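D-aminoacyl-tRNA deacylase 1 (Homo sapiens, PDB 2OKV) removes D-amino acids from mischarged tRNAs and glycine from tRNA(Ala), working as a homodimer, and may also act in DNA replication. Local coordinates at residues Gln6-Ser12 and Val133-Gly139; Leu50-Glu56 and Ser66-Tyr72; Ile74-Ser78 and Asp124-Gly128. All coordinates share one frame; numbering follows the deposited sequence.

Contact 1 (Gln6-Ser12 and Val133-Gly139); sequences QRVTRAS and VHIQNDG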
loop_
_atom_site.group_PDB
_atom_site.type_symbol
_atom_site.label_atom_id
_atom_site.label_comp_id
_atom_site.label_asym_id
_atom_site.label_seq_id
_atom_site.Cartn_x
_atom_site.Cartn_y
_atom_site.Cartn_z
ATOM N N GLN B 6 0.251 2.682 -5.662
ATOM C CA GLN B 6 0.571 1.382 -6.254
ATOM C C GLN B 6 0.383 1.451 -7.761
ATOM O O GLN B 6 -0.657 1.902 -8.230
ATOM C CB GLN B 6 -0.315 0.279 -5.659
ATOM C CG GLN B 6 -0.028 0.010 -4.174
ATOM C CD GLN B 6 -0.955 -1.031 -3.563
ATOM O OE1 GLN B 6 -0.759 -2.241 -3.739
ATOM N NE2 GLN B 6 -1.946 -0.560 -2.778
ATOM N N ARG B 7 1.380 1.000 -8.513
ATOM C CA ARG B 7 1.269 0.971 -9.967
ATOM C C ARG B 7 0.386 -0.209 -10.324
ATOM O O ARG B 7 0.619 -1.314 -9.853
ATOM C CB ARG B 7 2.644 0.812 -10.625
ATOM C CG ARG B 7 2.592 0.740 -12.155
ATOM C CD ARG B 7 3.969 0.662 -12.791
ATOM N NE ARG B 7 4.566 -0.664 -12.634
ATOM C CZ ARG B 7 5.757 -1.016 -13.102
ATOM N NH1 ARG B 7 6.516 -0.129 -13.742
ATOM N NH2 ARG B 7 6.200 -2.259 -12.911
ATOM N N VAL B 8 -0.612 0.013 -11.172
ATOM C CA VAL B 8 -1.572 -1.057 -11.481
ATOM C C VAL B 8 -1.685 -1.384 -12.977
ATOM O O VAL B 8 -1.512 -0.483 -13.834
ATOM C CB VAL B 8 -2.978 -0.754 -10.889
ATOM C CG1 VAL B 8 -2.912 -0.643 -9.363
ATOM C CG2 VAL B 8 -3.594 0.506 -11.506
ATOM N N THR B 9 -1.971 -2.652 -13.303
ATOM C CA THR B 9 -2.409 -2.915 -14.675
ATOM C C THR B 9 -3.918 -2.673 -14.786
ATOM O O THR B 9 -4.410 -2.335 -15.851
ATOM C CB THR B 9 -1.966 -4.291 -15.284
ATOM O OG1 THR B 9 -3.002 -5.245 -15.133
ATOM C CG2 THR B 9 -0.719 -4.789 -14.681
ATOM N N ARG B 10 -4.623 -2.797 -13.658
ATOM C CA ARG B 10 -6.014 -2.391 -13.542
ATOM C C ARG B 10 -6.397 -2.261 -12.062
ATOM O O ARG B 10 -5.696 -2.750 -11.196
ATOM C CB ARG B 10 -6.949 -3.380 -14.268
ATOM C CG ARG B 10 -6.858 -4.820 -13.763
ATOM C CD ARG B 10 -7.795 -5.778 -14.514
ATOM N NE ARG B 10 -7.523 -5.842 -15.954
ATOM C CZ ARG B 10 -6.569 -6.573 -16.535
ATOM N NH1 ARG B 10 -5.756 -7.340 -15.814
ATOM N NH2 ARG B 10 -6.440 -6.549 -17.854
ATOM N N ALA B 11 -7.514 -1.608 -11.778
ATOM C CA ALA B 11 -7.957 -1.452 -10.400
ATOM C C ALA B 11 -9.426 -1.118 -10.417
ATOM O O ALA B 11 -9.919 -0.562 -11.392
ATOM C CB ALA B 11 -7.170 -0.351 -9.717
ATOM N N SER B 12 -10.136 -1.462 -9.350
ATOM C CA SER B 12 -11.551 -1.117 -9.274
ATOM C C SER B 12 -12.028 -1.075 -7.840
ATOM O O SER B 12 -11.364 -1.580 -6.935
ATOM C CB SER B 12 -12.398 -2.112 -10.069
ATOM O OG SER B 12 -12.213 -3.420 -9.580
ATOM N N VAL B 133 -11.393 -2.709 -2.654
ATOM C CA VAL B 133 -10.568 -2.063 -3.642
ATOM C C VAL B 133 -9.716 -3.154 -4.265
ATOM O O VAL B 133 -8.817 -3.693 -3.611
ATOM C CB VAL B 133 -9.707 -0.931 -3.006
ATOM C CG1 VAL B 133 -9.018 -0.107 -4.105
ATOM C CG2 VAL B 133 -10.633 -0.023 -2.119
ATOM N N HIS B 134 -10.054 -3.515 -5.504
ATOM C CA HIS B 134 -9.348 -4.556 -6.234
ATOM C C HIS B 134 -8.135 -3.904 -6.883
ATOM O O HIS B 134 -8.269 -3.013 -7.693
ATOM C CB HIS B 134 -10.265 -5.195 -7.294
ATOM C CG HIS B 134 -11.438 -5.937 -6.718
ATOM N ND1 HIS B 134 -12.511 -5.301 -6.126
ATOM C CD2 HIS B 134 -11.708 -7.260 -6.653
ATOM C CE1 HIS B 134 -13.384 -6.201 -5.709
ATOM N NE2 HIS B 134 -12.927 -7.399 -6.028
ATOM N N ILE B 135 -6.945 -4.309 -6.467
ATOM C CA ILE B 135 -5.731 -3.662 -6.919
ATOM C C ILE B 135 -4.851 -4.702 -7.590
ATOM O O ILE B 135 -4.343 -5.606 -6.916
ATOM C CB ILE B 135 -4.968 -2.995 -5.735
ATOM C CG1 ILE B 135 -5.876 -1.964 -5.046
ATOM C CG2 ILE B 135 -3.673 -2.331 -6.231
ATOM C CD1 ILE B 135 -5.308 -1.332 -3.792
ATOM N N GLN B 136 -4.668 -4.591 -8.910
ATOM C CA GLN B 136 -3.721 -5.484 -9.580
ATOM C C GLN B 136 -2.375 -4.769 -9.676
ATOM O O GLN B 136 -2.092 -4.064 -10.658
ATOM C CB GLN B 136 -4.225 -5.976 -10.949
ATOM C CG GLN B 136 -3.305 -7.084 -11.530
ATOM C CD GLN B 136 -3.723 -7.634 -12.880
ATOM O OE1 GLN B 136 -2.863 -7.917 -13.748
ATOM N NE2 GLN B 136 -5.022 -7.813 -13.075
ATOM N N ASN B 137 -1.571 -4.932 -8.621
ATOM C CA ASN B 137 -0.313 -4.222 -8.480
ATOM C C ASN B 137 0.707 -4.789 -9.477
ATOM O O ASN B 137 1.066 -5.960 -9.400
ATOM C CB ASN B 137 0.183 -4.321 -7.033
ATOM C CG ASN B 137 1.359 -3.375 -6.736
ATOM O OD1 ASN B 137 2.211 -3.145 -7.577
ATOM N ND2 ASN B 137 1.384 -2.820 -5.531
ATOM N N ASP B 138 1.142 -3.939 -10.403
ATOM C CA ASP B 138 1.984 -4.320 -11.554
ATOM C C ASP B 138 3.463 -4.206 -11.215
ATOM O O ASP B 138 4.033 -3.109 -11.276
ATOM C CB ASP B 138 1.626 -3.402 -12.715
ATOM C CG ASP B 138 2.412 -3.674 -13.958
ATOM O OD1 ASP B 138 2.851 -4.820 -14.177
ATOM O OD2 ASP B 138 2.558 -2.714 -14.740
ATOM N N GLY B 139 4.068 -5.338 -10.830
ATOM C CA GLY B 139 5.501 -5.389 -10.528
ATOM C C GLY B 139 5.907 -6.349 -9.418
ATOM O O GLY B 139 6.624 -7.326 -9.665
HETATM O O HOH W 1 0.919 -0.409 -15.228
#
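Just before the Gly-cisPro motif, which begins at Gly-139 and probably helps to reject L-amino acids in the partner subunit's active site, Asp-138 is gripped by Arg-7. The Arg-7 guanidinium comes side-on to the backbone of Asp-138: NE and NH2 each donate to Asp-138 O at 2.8 Å, with that oxygen near the guanidinium plane. A bend at chi3 (75°) in the otherwise extended chain turns the group onto the carbonyl. In return Asp-138 N donates to Arg-7 O at 2.7 Å, a nearly straight bond. Toward Arg-7 the carboxylate makes a salt bridge by charge alone, Asp-138 OD2 standing 3.6 Å from Arg-7 NE and well out of the guanidinium plane; a water donates to OD2 and to Val-8 O, and OD1 is hydrogen-bonded to Tyr-130 and Gln-132 of the second subunit.

The chain turns a corner at Thr-9, beyond which residues 10-12 run antiparallel to 133-137 in a three-stranded sheet that continues across the dimer interface. Ser-12 and His-134 form a hydrogen-bonded pair, Ser-12 N to His-134 O at 2.9 Å and His-134 N to Ser-12 O at 2.7 Å. Val-8 CG1 packs on Ile-135 CG2 at 3.6 Å, and Thr-9 CG2 rests against Asp-138 CB at 3.4 Å.

Contact 2 (Leu50-Glu56 and Ser66-Tyr72); sequences LNLRVFE and SVMDKQY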
loop_
_atom_site.group_PDB
_atom_site.type_symbol
_atom_site.label_atom_id
_atom_site.label_comp_id
_atom_site.label_asym_id
_atom_site.label_seq_id
_atom_site.Cartn_x
_atom_site.Cartn_y
_atom_site.Cartn_z
ATOM N N LEU B 50 1.036 13.334 -9.518
ATOM C CA LEU B 50 0.950 13.521 -10.960
ATOM C C LEU B 50 2.304 13.425 -11.643
ATOM O O LEU B 50 2.395 13.035 -12.807
ATOM C CB LEU B 50 0.280 14.866 -11.287
ATOM C CG LEU B 50 -1.230 14.921 -11.016
ATOM C CD1 LEU B 50 -1.758 16.313 -11.307
ATOM C CD2 LEU B 50 -1.981 13.918 -11.860
ATOM N N ASN B 51 3.353 13.769 -10.905
ATOM C CA ASN B 51 4.711 13.790 -11.452
ATOM C C ASN B 51 5.595 12.578 -11.088
ATOM O O ASN B 51 6.733 12.450 -11.568
ATOM C CB ASN B 51 5.343 15.140 -11.115
ATOM C CG ASN B 51 4.608 16.311 -11.811
ATOM O OD1 ASN B 51 4.823 16.568 -13.010
ATOM N ND2 ASN B 51 3.716 17.013 -11.069
ATOM N N LEU B 52 5.050 11.667 -10.278
ATOM C CA LEU B 52 5.765 10.476 -9.828
ATOM C C LEU B 52 6.094 9.529 -10.995
ATOM O O LEU B 52 5.189 8.966 -11.629
ATOM C CB LEU B 52 4.914 9.729 -8.801
ATOM C CG LEU B 52 5.489 8.821 -7.695
ATOM C CD1 LEU B 52 4.636 7.573 -7.542
ATOM C CD2 LEU B 52 6.947 8.499 -7.810
ATOM N N ARG B 53 7.384 9.332 -11.229
ATOM C CA ARG B 53 7.886 8.541 -12.360
ATOM C C ARG B 53 7.951 7.048 -12.030
ATOM O O ARG B 53 8.992 6.526 -11.610
ATOM C CB ARG B 53 9.281 9.014 -12.772
ATOM C CG ARG B 53 9.379 10.392 -13.431
ATOM C CD ARG B 53 10.882 10.827 -13.496
ATOM N NE ARG B 53 11.250 11.395 -14.786
ATOM C CZ ARG B 53 12.297 11.009 -15.524
ATOM N NH1 ARG B 53 13.119 10.040 -15.115
ATOM N NH2 ARG B 53 12.523 11.593 -16.691
ATOM N N VAL B 54 6.842 6.368 -12.266
ATOM C CA VAL B 54 6.703 4.974 -11.908
ATOM C C VAL B 54 6.586 4.073 -13.157
ATOM O O VAL B 54 6.561 2.840 -13.062
ATOM C CB VAL B 54 5.506 4.880 -10.930
ATOM C CG1 VAL B 54 4.353 4.073 -11.478
ATOM C CG2 VAL B 54 5.958 4.492 -9.550
ATOM N N PHE B 55 6.541 4.707 -14.329
ATOM C CA PHE B 55 6.352 3.990 -15.597
ATOM C C PHE B 55 7.594 3.976 -16.481
ATOM O O PHE B 55 8.470 4.835 -16.351
ATOM C CB PHE B 55 5.147 4.566 -16.354
ATOM C CG PHE B 55 3.860 4.465 -15.582
ATOM C CD1 PHE B 55 3.353 5.566 -14.889
ATOM C CD2 PHE B 55 3.168 3.254 -15.517
ATOM C CE1 PHE B 55 2.170 5.458 -14.132
ATOM C CE2 PHE B 55 1.974 3.138 -14.772
ATOM C CZ PHE B 55 1.487 4.246 -14.072
ATOM N N GLU B 56 7.658 2.983 -17.373
ATOM C CA GLU B 56 8.752 2.863 -18.350
ATOM C C GLU B 56 8.503 3.716 -19.603
ATOM O O GLU B 56 7.353 4.010 -19.932
ATOM C CB GLU B 56 8.917 1.404 -18.793
ATOM C CG GLU B 56 9.106 0.384 -17.681
ATOM C CD GLU B 56 9.050 -1.065 -18.192
ATOM O OE1 GLU B 56 8.965 -1.281 -19.426
ATOM O OE2 GLU B 56 9.096 -1.994 -17.353
ATOM N N SER B 66 5.755 9.626 -15.809
ATOM C CA SER B 66 4.658 9.702 -14.825
ATOM C C SER B 66 3.333 9.225 -15.423
ATOM O O SER B 66 3.232 9.011 -16.628
ATOM C CB SER B 66 4.498 11.133 -14.357
ATOM O OG SER B 66 4.071 11.955 -15.435
ATOM N N VAL B 67 2.307 9.106 -14.582
ATOM C CA VAL B 67 0.960 8.775 -15.034
ATOM C C VAL B 67 0.496 9.756 -16.137
ATOM O O VAL B 67 -0.169 9.353 -17.087
ATOM C CB VAL B 67 -0.034 8.706 -13.817
ATOM C CG1 VAL B 67 -0.344 10.102 -13.264
ATOM C CG2 VAL B 67 -1.321 7.954 -14.173
ATOM N N MET B 68 0.863 11.030 -16.012
ATOM C CA MET B 68 0.447 12.055 -16.973
ATOM C C MET B 68 1.209 11.938 -18.290
ATOM O O MET B 68 0.638 12.169 -19.358
ATOM C CB MET B 68 0.652 13.464 -16.412
ATOM C CG MET B 68 -0.294 13.853 -15.316
ATOM S SD MET B 68 -0.378 15.637 -15.071
ATOM C CE MET B 68 -0.288 16.313 -16.729
ATOM N N ASP B 69 2.498 11.603 -18.207
ATOM C CA ASP B 69 3.308 11.326 -19.398
ATOM C C ASP B 69 2.687 10.205 -20.225
ATOM O O ASP B 69 2.702 10.255 -21.461
ATOM C CB ASP B 69 4.735 10.917 -19.008
ATOM C CG ASP B 69 5.532 12.056 -18.407
ATOM O OD1 ASP B 69 5.263 13.228 -18.757
ATOM O OD2 ASP B 69 6.424 11.777 -17.579
ATOM N N LYS B 70 2.160 9.192 -19.529
ATOM C CA LYS B 70 1.596 8.006 -20.168
ATOM C C LYS B 70 0.133 8.187 -20.563
ATOM O O LYS B 70 -0.427 7.352 -21.287
ATOM C CB LYS B 70 1.715 6.786 -19.242
ATOM C CG LYS B 70 3.128 6.392 -18.850
ATOM C CD LYS B 70 3.961 5.983 -20.067
ATOM C CE LYS B 70 3.700 4.538 -20.479
ATOM N NZ LYS B 70 4.673 4.137 -21.563
ATOM N N GLN B 71 -0.474 9.279 -20.094
ATOM C CA GLN B 71 -1.908 9.503 -20.207
ATOM C C GLN B 71 -2.657 8.291 -19.647
ATOM O O GLN B 71 -3.615 7.806 -20.238
ATOM C CB GLN B 71 -2.325 9.823 -21.654
ATOM C CG GLN B 71 -1.741 11.129 -22.210
ATOM C CD GLN B 71 -2.510 12.387 -21.781
ATOM O OE1 GLN B 71 -1.919 13.328 -21.239
ATOM N NE2 GLN B 71 -3.827 12.417 -22.040
ATOM N N TYR B 72 -2.188 7.813 -18.493
ATOM C CA TYR B 72 -2.790 6.680 -17.815
ATOM C C TYR B 72 -3.798 7.192 -16.775
ATOM O O TYR B 72 -3.999 8.406 -16.637
ATOM C CB TYR B 72 -1.714 5.789 -17.176
ATOM C CG TYR B 72 -1.014 4.821 -18.128
ATOM C CD1 TYR B 72 0.098 4.081 -17.708
ATOM C CD2 TYR B 72 -1.462 4.637 -19.442
ATOM C CE1 TYR B 72 0.737 3.177 -18.561
ATOM C CE2 TYR B 72 -0.819 3.745 -20.312
ATOM C CZ TYR B 72 0.273 3.016 -19.857
ATOM O OH TYR B 72 0.906 2.128 -20.708
HETATM O O HOH W 2 4.315 14.653 -15.435
HETATM O O HOH W 3 2.489 9.369 -11.700
#
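Phe-55 reaches from the weakly bonded strand 53-55 toward the short helix about 67-70, whose start is fixed by a capping box and whose end is a Schellman motif. Phe-55 CB meets Lys-70 CG at 3.7 Å, so the aliphatic part of the lysine lies against the root of the aromatic side chain, and Phe-55 CG touches the same lysine carbon. With CG anti to the carbonyl carbon (chi1 -60°), the ring is carried in over the helix start: CD1 approaches Ser-66 C, and Phe-55 CE1 lies 3.6 Å from Val-67 CA. On the other rim, Phe-55 CE2 is 3.6 Å from Tyr-72 CD1, which CD2 and the tip atom CZ meet as well. The tyrosine presents its edge to one face of the phenylalanine, a T-shaped pair with planes at 83° and centroids 5.2 Å apart; Val-54 CG1 sits over the centre of the opposite face. Val-54 and Phe-55 both face Lys-65 in a classic beta bulge.

Lys-70, bent at chi2 and chi3, curls back along Phe-55 to deliver NZ to Glu-56 O. In the capping box Ser-66 OG accepts from Asp-69 N while Ser-66 N donates to Asp-69 OD2 at 2.9 Å. The Schellman end is marked by positive phi at Gln-71 and by the bond from Tyr-72 N to Val-67 O.

At the end of helix 39-51, Leu-50 CD2 packs on Met-68 CG at 3.8 Å, and its side chain also touches Leu-113 of helix 99-116. The loop that follows is joined to helix 67-70 through water, one molecule donating to Leu-52 O at 2.7 Å and accepting from Val-67 N at 2.9 Å.

Contact 3 (Ile74-Ser78 and Asp124-Gly128); sequences ILCVS and DGKFG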
loop_
_atom_site.group_PDB
_atom_site.type_symbol
_atom_site.label_atom_id
_atom_site.label_comp_id
_atom_site.label_asym_id
_atom_site.label_seq_id
_atom_site.Cartn_x
_atom_site.Cartn_y
_atom_site.Cartn_z
ATOM N N ILE B 74 -5.899 7.272 -12.841
ATOM C CA ILE B 74 -5.627 7.327 -11.411
ATOM C C ILE B 74 -6.916 6.941 -10.684
ATOM O O ILE B 74 -7.963 7.512 -10.939
ATOM C CB ILE B 74 -5.215 8.750 -10.940
ATOM C CG1 ILE B 74 -3.972 9.244 -11.694
ATOM C CG2 ILE B 74 -5.019 8.777 -9.408
ATOM C CD1 ILE B 74 -3.626 10.700 -11.445
ATOM N N LEU B 75 -6.831 5.940 -9.818
ATOM C CA LEU B 75 -7.920 5.616 -8.904
ATOM C C LEU B 75 -7.531 6.087 -7.501
ATOM O O LEU B 75 -6.590 5.562 -6.913
ATOM C CB LEU B 75 -8.183 4.103 -8.900
ATOM C CG LEU B 75 -9.196 3.556 -7.877
ATOM C CD1 LEU B 75 -10.577 4.114 -8.160
ATOM C CD2 LEU B 75 -9.209 2.011 -7.869
ATOM N N CYS B 76 -8.240 7.082 -6.970
ATOM C CA CYS B 76 -7.974 7.565 -5.599
ATOM C C CYS B 76 -9.016 7.042 -4.637
ATOM O O CYS B 76 -10.228 7.069 -4.915
ATOM C CB CYS B 76 -7.967 9.101 -5.480
ATOM S SG CYS B 76 -6.979 9.925 -6.659
ATOM N N VAL B 77 -8.552 6.592 -3.481
ATOM C CA VAL B 77 -9.467 6.167 -2.426
ATOM C C VAL B 77 -8.993 6.779 -1.119
ATOM O O VAL B 77 -7.800 6.764 -0.824
ATOM C CB VAL B 77 -9.538 4.629 -2.319
ATOM C CG1 VAL B 77 -10.510 4.207 -1.209
ATOM C CG2 VAL B 77 -9.979 4.030 -3.642
ATOM N N SER B 78 -9.931 7.330 -0.351
ATOM C CA SER B 78 -9.632 7.917 0.953
ATOM C C SER B 78 -9.328 6.809 1.952
ATOM O O SER B 78 -10.056 5.820 2.024
ATOM C CB SER B 78 -10.835 8.728 1.430
ATOM O OG SER B 78 -12.013 8.030 1.017
ATOM N N ASP B 124 -12.702 7.621 -8.443
ATOM C CA ASP B 124 -12.779 7.689 -7.001
ATOM C C ASP B 124 -13.457 6.430 -6.460
ATOM O O ASP B 124 -14.211 5.748 -7.175
ATOM C CB ASP B 124 -13.590 8.946 -6.621
ATOM C CG ASP B 124 -13.635 9.214 -5.116
ATOM O OD1 ASP B 124 -12.781 8.706 -4.344
ATOM O OD2 ASP B 124 -14.540 9.959 -4.711
ATOM N N GLY B 125 -13.208 6.134 -5.189
ATOM C CA GLY B 125 -14.048 5.193 -4.464
ATOM C C GLY B 125 -15.316 5.910 -4.045
ATOM O O GLY B 125 -15.727 6.892 -4.680
ATOM N N LYS B 126 -15.931 5.434 -2.962
ATOM C CA LYS B 126 -17.090 6.096 -2.365
ATOM C C LYS B 126 -16.732 6.425 -0.916
ATOM O O LYS B 126 -16.712 5.540 -0.059
ATOM C CB LYS B 126 -18.351 5.211 -2.452
ATOM C CG LYS B 126 -19.619 5.898 -1.920
ATOM C CD LYS B 126 -20.960 5.269 -2.398
ATOM C CE LYS B 126 -21.007 3.741 -2.279
ATOM N NZ LYS B 126 -22.356 3.154 -2.662
ATOM N N PHE B 127 -16.442 7.703 -0.665
ATOM C CA PHE B 127 -15.880 8.168 0.620
ATOM C C PHE B 127 -16.354 7.484 1.926
ATOM O O PHE B 127 -15.538 7.083 2.739
ATOM C CB PHE B 127 -15.993 9.693 0.771
ATOM C CG PHE B 127 -15.296 10.221 1.996
ATOM C CD1 PHE B 127 -13.950 10.579 1.943
ATOM C CD2 PHE B 127 -15.975 10.327 3.208
ATOM C CE1 PHE B 127 -13.287 11.034 3.070
ATOM C CE2 PHE B 127 -15.320 10.793 4.353
ATOM C CZ PHE B 127 -13.973 11.150 4.282
ATOM N N GLY B 128 -17.634 7.352 2.161
ATOM C CA GLY B 128 -18.011 6.800 3.483
ATOM C C GLY B 128 -18.092 5.280 3.601
ATOM O O GLY B 128 -18.320 4.736 4.696
HETATM O O HOH W 4 -12.925 7.275 -1.528
#
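Asp-124 holds CG anti to its own nitrogen (chi1 -174°), which swings the carboxylate along the edge of strand 73-78, whereas Ser-78 tucks OG between its backbone N and carbonyl carbon (chi1 37°), turning the hydroxyl toward a water that also meets Asp-124 OD1. That water lies 2.8 Å from Ser-78 OG and donates to Asp-124 OD1 at 3.2 Å. Ser-78 OG also lies 3.3 Å from Phe-127 CD1, and Ser-78 CB packs near Phe-127 CD1 and CE1.

Here strand 122-124, outermost in the five-stranded mixed sheet within the chain, runs parallel to 73-78 and then gives way to a loop. The parallel bridge pairs Cys-76 with Asp-124, and Gly-125 N donates to Cys-76 O at 3.1 Å in the carbonyl plane. Asp-124 CA makes a CA-H...O contact of 3.4 Å with Cys-76 O. Leu-75 CD1 approaches the backbone at Asp-124 C, at 4.1 Å.

Asp-124 OD1 stands 3.1 Å from Cys-76 O, and both are acceptors. Such a close pair would be unfavourable by itself, so the hydrogen bonds that OD1 accepts from this water and forms with Tyr-106 OH of helix 99-116 probably offset the repulsion between the carboxylate oxygen and the carbonyl dipole.

Contact 1 joins the first strands of the chain to strand 131-137, and the other two fall within the sequence it spans: contact 2 closes first, contact 3 opens after it. Their centres lie about 15 Å (contacts 1 and 2), 14 Å (1 and 3) and 19 Å (2 and 3) apart. Contacts 1 and 3 share the five-stranded mixed sheet, through strands 2-8 and 73-78, and meet where Ala-11 packs on Leu-75. Arg-7 links contacts 1 and 2, probably by a hydrogen bond to Val-54 O; contacts 2 and 3 meet where Ile-74 of contact 3 packs on Leu-50 and Val-67. Strand 131-137 pairs with the second subunit, whose Gly-cisPro residue Pro-140 packs on Val-77 of contact 3.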